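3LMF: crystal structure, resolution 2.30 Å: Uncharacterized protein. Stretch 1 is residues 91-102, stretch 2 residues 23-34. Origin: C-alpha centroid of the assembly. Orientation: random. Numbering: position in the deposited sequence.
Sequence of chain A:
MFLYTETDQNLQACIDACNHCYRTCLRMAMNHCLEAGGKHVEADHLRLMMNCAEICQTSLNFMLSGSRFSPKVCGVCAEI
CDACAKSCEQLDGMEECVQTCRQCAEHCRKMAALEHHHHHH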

# COMPACT_ATOMS: atom_id res chain seq x y z
N LEU A 91 -21.05 16.23 -6.65
CA LEU A 91 -21.27 15.44 -7.87
C LEU A 91 -22.45 14.48 -7.81
O LEU A 91 -22.94 14.15 -6.74
CB LEU A 91 -20.01 14.66 -8.22
CG LEU A 91 -18.70 15.43 -8.31
CD1 LEU A 91 -18.92 16.76 -9.01
CD2 LEU A 91 -18.14 15.65 -6.92
N ASP A 92 -22.89 14.02 -8.98
CA ASP A 92 -24.01 13.11 -9.05
C ASP A 92 -23.57 11.67 -9.31
O ASP A 92 -22.52 11.43 -9.90
CB ASP A 92 -24.98 13.57 -10.13
CG ASP A 92 -24.33 13.69 -11.48
OD1 ASP A 92 -23.99 12.64 -12.07
OD2 ASP A 92 -24.14 14.84 -11.95
N GLY A 93 -24.39 10.73 -8.86
CA GLY A 93 -24.07 9.32 -9.03
C GLY A 93 -23.08 8.93 -7.94
O GLY A 93 -22.66 7.78 -7.84
N MSE A 94 -22.72 9.90 -7.12
CA MSE A 94 -21.77 9.70 -6.04
C MSE A 94 -22.44 9.43 -4.69
O MSE A 94 -21.79 9.50 -3.65
CB MSE A 94 -20.87 10.93 -5.93
CG MSE A 94 -20.17 11.31 -7.22
SE MSE A 94 -18.71 10.31 -7.52
CE MSE A 94 -17.54 11.28 -6.62
N GLU A 95 -23.73 9.13 -4.72
CA GLU A 95 -24.46 8.87 -3.48
C GLU A 95 -23.83 7.77 -2.63
O GLU A 95 -23.75 7.89 -1.41
CB GLU A 95 -25.92 8.50 -3.77
CG GLU A 95 -26.75 9.59 -4.44
CD GLU A 95 -26.34 9.86 -5.87
OE1 GLU A 95 -26.31 8.89 -6.67
OE2 GLU A 95 -26.05 11.03 -6.20
N GLU A 96 -23.40 6.70 -3.28
CA GLU A 96 -22.80 5.59 -2.55
C GLU A 96 -21.53 6.00 -1.80
O GLU A 96 -21.25 5.48 -0.72
CB GLU A 96 -22.48 4.45 -3.52
CG GLU A 96 -22.01 3.18 -2.85
CD GLU A 96 -21.74 2.06 -3.83
OE1 GLU A 96 -21.34 0.96 -3.39
OE2 GLU A 96 -21.93 2.28 -5.05
N CYS A 97 -20.78 6.93 -2.37
CA CYS A 97 -19.54 7.39 -1.75
C CYS A 97 -19.80 8.27 -0.53
O CYS A 97 -19.10 8.15 0.48
CB CYS A 97 -18.69 8.14 -2.77
SG CYS A 97 -16.96 8.32 -2.29
N VAL A 98 -20.79 9.15 -0.63
CA VAL A 98 -21.14 10.02 0.49
C VAL A 98 -21.49 9.16 1.69
O VAL A 98 -20.98 9.37 2.79
CB VAL A 98 -22.36 10.92 0.16
CG1 VAL A 98 -22.71 11.78 1.36
CG2 VAL A 98 -22.06 11.81 -1.05
N GLN A 99 -22.35 8.17 1.47
CA GLN A 99 -22.81 7.25 2.50
C GLN A 99 -21.69 6.51 3.22
O GLN A 99 -21.61 6.51 4.46
CB GLN A 99 -23.77 6.23 1.89
CG GLN A 99 -24.20 5.12 2.83
CD GLN A 99 -25.55 5.37 3.48
OE1 GLN A 99 -25.74 6.35 4.19
NE2 GLN A 99 -26.50 4.47 3.21
N THR A 100 -20.82 5.87 2.45
CA THR A 100 -19.73 5.10 3.02
C THR A 100 -18.70 5.98 3.74
O THR A 100 -18.16 5.58 4.76
CB THR A 100 -19.03 4.23 1.95
OG1 THR A 100 -18.14 3.30 2.59
CG2 THR A 100 -18.23 5.10 0.98
N CYS A 101 -18.44 7.17 3.21
CA CYS A 101 -17.49 8.05 3.85
C CYS A 101 -18.00 8.56 5.20
O CYS A 101 -17.21 8.76 6.12
CB CYS A 101 -17.14 9.23 2.94
SG CYS A 101 -15.96 8.80 1.60
N ARG A 102 -19.31 8.76 5.32
CA ARG A 102 -19.90 9.22 6.58
C ARG A 102 -19.85 8.13 7.65
O ARG A 102 -19.53 8.40 8.81
CB ARG A 102 -21.36 9.65 6.39
CG ARG A 102 -21.54 10.95 5.63
CD ARG A 102 -23.01 11.19 5.32
NE ARG A 102 -23.22 12.47 4.63
CZ ARG A 102 -24.38 12.88 4.14
NH1 ARG A 102 -24.47 14.05 3.53
NH2 ARG A 102 -25.45 12.10 4.24
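Stretch 2 (23-34) RTCLRMAMNHCL

At the centre of this contact two helices meet through sulfur, selenium and methyl groups. Residues 23-34 form a helix that continues beyond both ends of the stretch; it lies against the helix of residues 95-102 in a nearly antiparallel sense, with a signed crossing angle of -155° and a closest approach of 9.7 Å between the axes. Because the two stretches run in nearly opposite directions, T24 at the start of stretch 2 falls beside C97 (CA to CA 6.4 Å), whereas H32, two turns later, comes level with G93 in the loop that precedes the first helix (CA to CA 8.3 Å).

The closest backbone approach is at T24. Its CB points toward stretch 1, and its CG2 methyl packs 3.8 Å from CG2 of T100 and 4.1 Å from CA of C97. Threonine suits such a place: it is small enough to let the backbones draw together, it offers a methyl to the interface, and its OG1 hydroxyl is satisfied by a hydrogen bond elsewhere in the structure. One residue further on, C25 points its CB sideways, and its SG faces two cysteines one turn apart on the other helix, 3.6 Å from SG of C101 and 3.8 Å from SG of C97. These distances are far too long for disulfides; the sulfurs meet as compact, polarizable apolar groups.

M28, a selenomethionine, stands one turn beyond T24 and also points toward stretch 1. Its SE rests 4.2 Å from CB of C97 and 4.4 Å from CB of E96, while its CE reaches to 3.8 Å from O of G93. Just beyond, the helix of stretch 2 widens into a pi-type turn at 29-33, where N of C33 bonds to O of M28 at 2.8 Å. C33 receives the second selenomethionine, M94, whose CE lies 3.4 Å from its SG. M94 occupies the N-cap position, and although its CB points sideways, its end comes nearer to stretch 2.

Toward the loop, H32 brings an aromatic ring to the border of the contact. SE of M94 lies 4.6 Å from the ring centroid, in an oblique sulfur-aromatic contact, and 3.8 Å from ND1 of H32, a buried polar atom without a partner in the model. CE1 of H32 sits 3.3 Å from O of D92, which approaches the ring edge, and 3.5 Å from O of G93. Glycine fits here on two counts: its phi of 80° favours that residue, and a CB would fall only 2.7 Å from CE1 of H32.

The polar edge is closed by E96 and R27. E96 extends fully, its chi1 and chi2 both t, and OE1 forms a salt bridge with NH2 of R27 at 3.1 Å, near the guanidinium plane. A weak hydrogen bond joins the same NH2 to OE2 of E96 at 3.4 Å. Long charged side chains suit this partly exposed margin, bridging backbones that stay apart.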

# COMPACT_ATOMS: atom_id res chain seq x y z
N ARG A 23 -12.56 0.46 -0.59
CA ARG A 23 -12.92 -0.13 -1.87
C ARG A 23 -13.77 0.81 -2.72
O ARG A 23 -13.53 0.97 -3.92
CB ARG A 23 -13.64 -1.46 -1.65
CG ARG A 23 -12.70 -2.55 -1.18
CD ARG A 23 -13.43 -3.81 -0.82
NE ARG A 23 -14.32 -4.25 -1.88
CZ ARG A 23 -14.89 -5.45 -1.93
NH1 ARG A 23 -15.69 -5.76 -2.94
NH2 ARG A 23 -14.65 -6.34 -0.98
N THR A 24 -14.77 1.42 -2.10
CA THR A 24 -15.67 2.35 -2.77
C THR A 24 -14.95 3.59 -3.30
O THR A 24 -15.15 3.98 -4.44
CB THR A 24 -16.80 2.79 -1.81
OG1 THR A 24 -17.53 1.64 -1.37
CG2 THR A 24 -17.77 3.76 -2.50
N CYS A 25 -14.10 4.21 -2.49
CA CYS A 25 -13.42 5.39 -2.98
C CYS A 25 -12.49 5.10 -4.15
O CYS A 25 -12.50 5.82 -5.15
CB CYS A 25 -12.67 6.08 -1.83
SG CYS A 25 -13.83 6.85 -0.62
N LEU A 26 -11.71 4.02 -4.06
CA LEU A 26 -10.79 3.66 -5.14
C LEU A 26 -11.56 3.32 -6.42
O LEU A 26 -11.24 3.82 -7.50
CB LEU A 26 -9.94 2.43 -4.75
CG LEU A 26 -8.47 2.39 -5.18
CD1 LEU A 26 -8.00 0.92 -5.19
CD2 LEU A 26 -8.29 3.00 -6.56
N ARG A 27 -12.58 2.48 -6.28
CA ARG A 27 -13.38 2.07 -7.42
C ARG A 27 -14.04 3.22 -8.16
O ARG A 27 -13.90 3.37 -9.37
CB ARG A 27 -14.46 1.07 -6.98
CG ARG A 27 -15.44 0.67 -8.08
CD ARG A 27 -16.33 -0.49 -7.64
NE ARG A 27 -17.15 -0.16 -6.47
CZ ARG A 27 -18.22 0.64 -6.50
NH1 ARG A 27 -18.59 1.21 -7.64
NH2 ARG A 27 -18.91 0.87 -5.39
N MSE A 28 -14.76 4.05 -7.42
CA MSE A 28 -15.46 5.17 -8.03
C MSE A 28 -14.53 6.21 -8.65
O MSE A 28 -14.81 6.73 -9.74
CB MSE A 28 -16.38 5.81 -7.00
CG MSE A 28 -17.31 4.79 -6.40
SE MSE A 28 -19.03 5.49 -5.98
CE MSE A 28 -19.83 5.27 -7.73
N ALA A 29 -13.42 6.49 -7.98
CA ALA A 29 -12.46 7.46 -8.50
C ALA A 29 -11.84 6.97 -9.81
O ALA A 29 -11.78 7.71 -10.79
CB ALA A 29 -11.37 7.70 -7.48
N MSE A 30 -11.39 5.72 -9.82
CA MSE A 30 -10.74 5.13 -10.98
C MSE A 30 -11.69 4.68 -12.09
O MSE A 30 -11.26 4.33 -13.19
CB MSE A 30 -9.87 3.95 -10.54
CG MSE A 30 -8.68 4.35 -9.66
SE MSE A 30 -7.38 5.48 -10.57
CE MSE A 30 -8.03 7.22 -10.02
N ASN A 31 -12.99 4.68 -11.80
CA ASN A 31 -13.98 4.29 -12.80
C ASN A 31 -14.98 5.41 -13.07
O ASN A 31 -14.78 6.21 -13.98
CB ASN A 31 -14.69 3.02 -12.35
CG ASN A 31 -13.77 1.81 -12.34
OD1 ASN A 31 -13.39 1.31 -13.39
ND2 ASN A 31 -13.38 1.37 -11.15
N HIS A 32 -16.04 5.48 -12.28
CA HIS A 32 -17.08 6.49 -12.45
C HIS A 32 -16.54 7.90 -12.71
O HIS A 32 -16.82 8.49 -13.76
CB HIS A 32 -17.99 6.52 -11.21
CG HIS A 32 -19.17 7.43 -11.35
ND1 HIS A 32 -19.87 7.90 -10.26
CD2 HIS A 32 -19.79 7.94 -12.44
CE1 HIS A 32 -20.86 8.67 -10.68
NE2 HIS A 32 -20.83 8.71 -11.99
N CYS A 33 -15.78 8.44 -11.77
CA CYS A 33 -15.24 9.78 -11.91
C CYS A 33 -14.35 10.00 -13.13
O CYS A 33 -14.48 11.01 -13.82
CB CYS A 33 -14.49 10.19 -10.63
SG CYS A 33 -15.58 10.37 -9.19
N LEU A 34 -13.45 9.07 -13.41
CA LEU A 34 -12.57 9.22 -14.57
C LEU A 34 -13.35 9.16 -15.89
O LEU A 34 -13.00 9.84 -16.85
CB LEU A 34 -11.47 8.15 -14.57
CG LEU A 34 -10.32 8.37 -13.59
CD1 LEU A 34 -9.28 7.26 -13.73
CD2 LEU A 34 -9.69 9.72 -13.87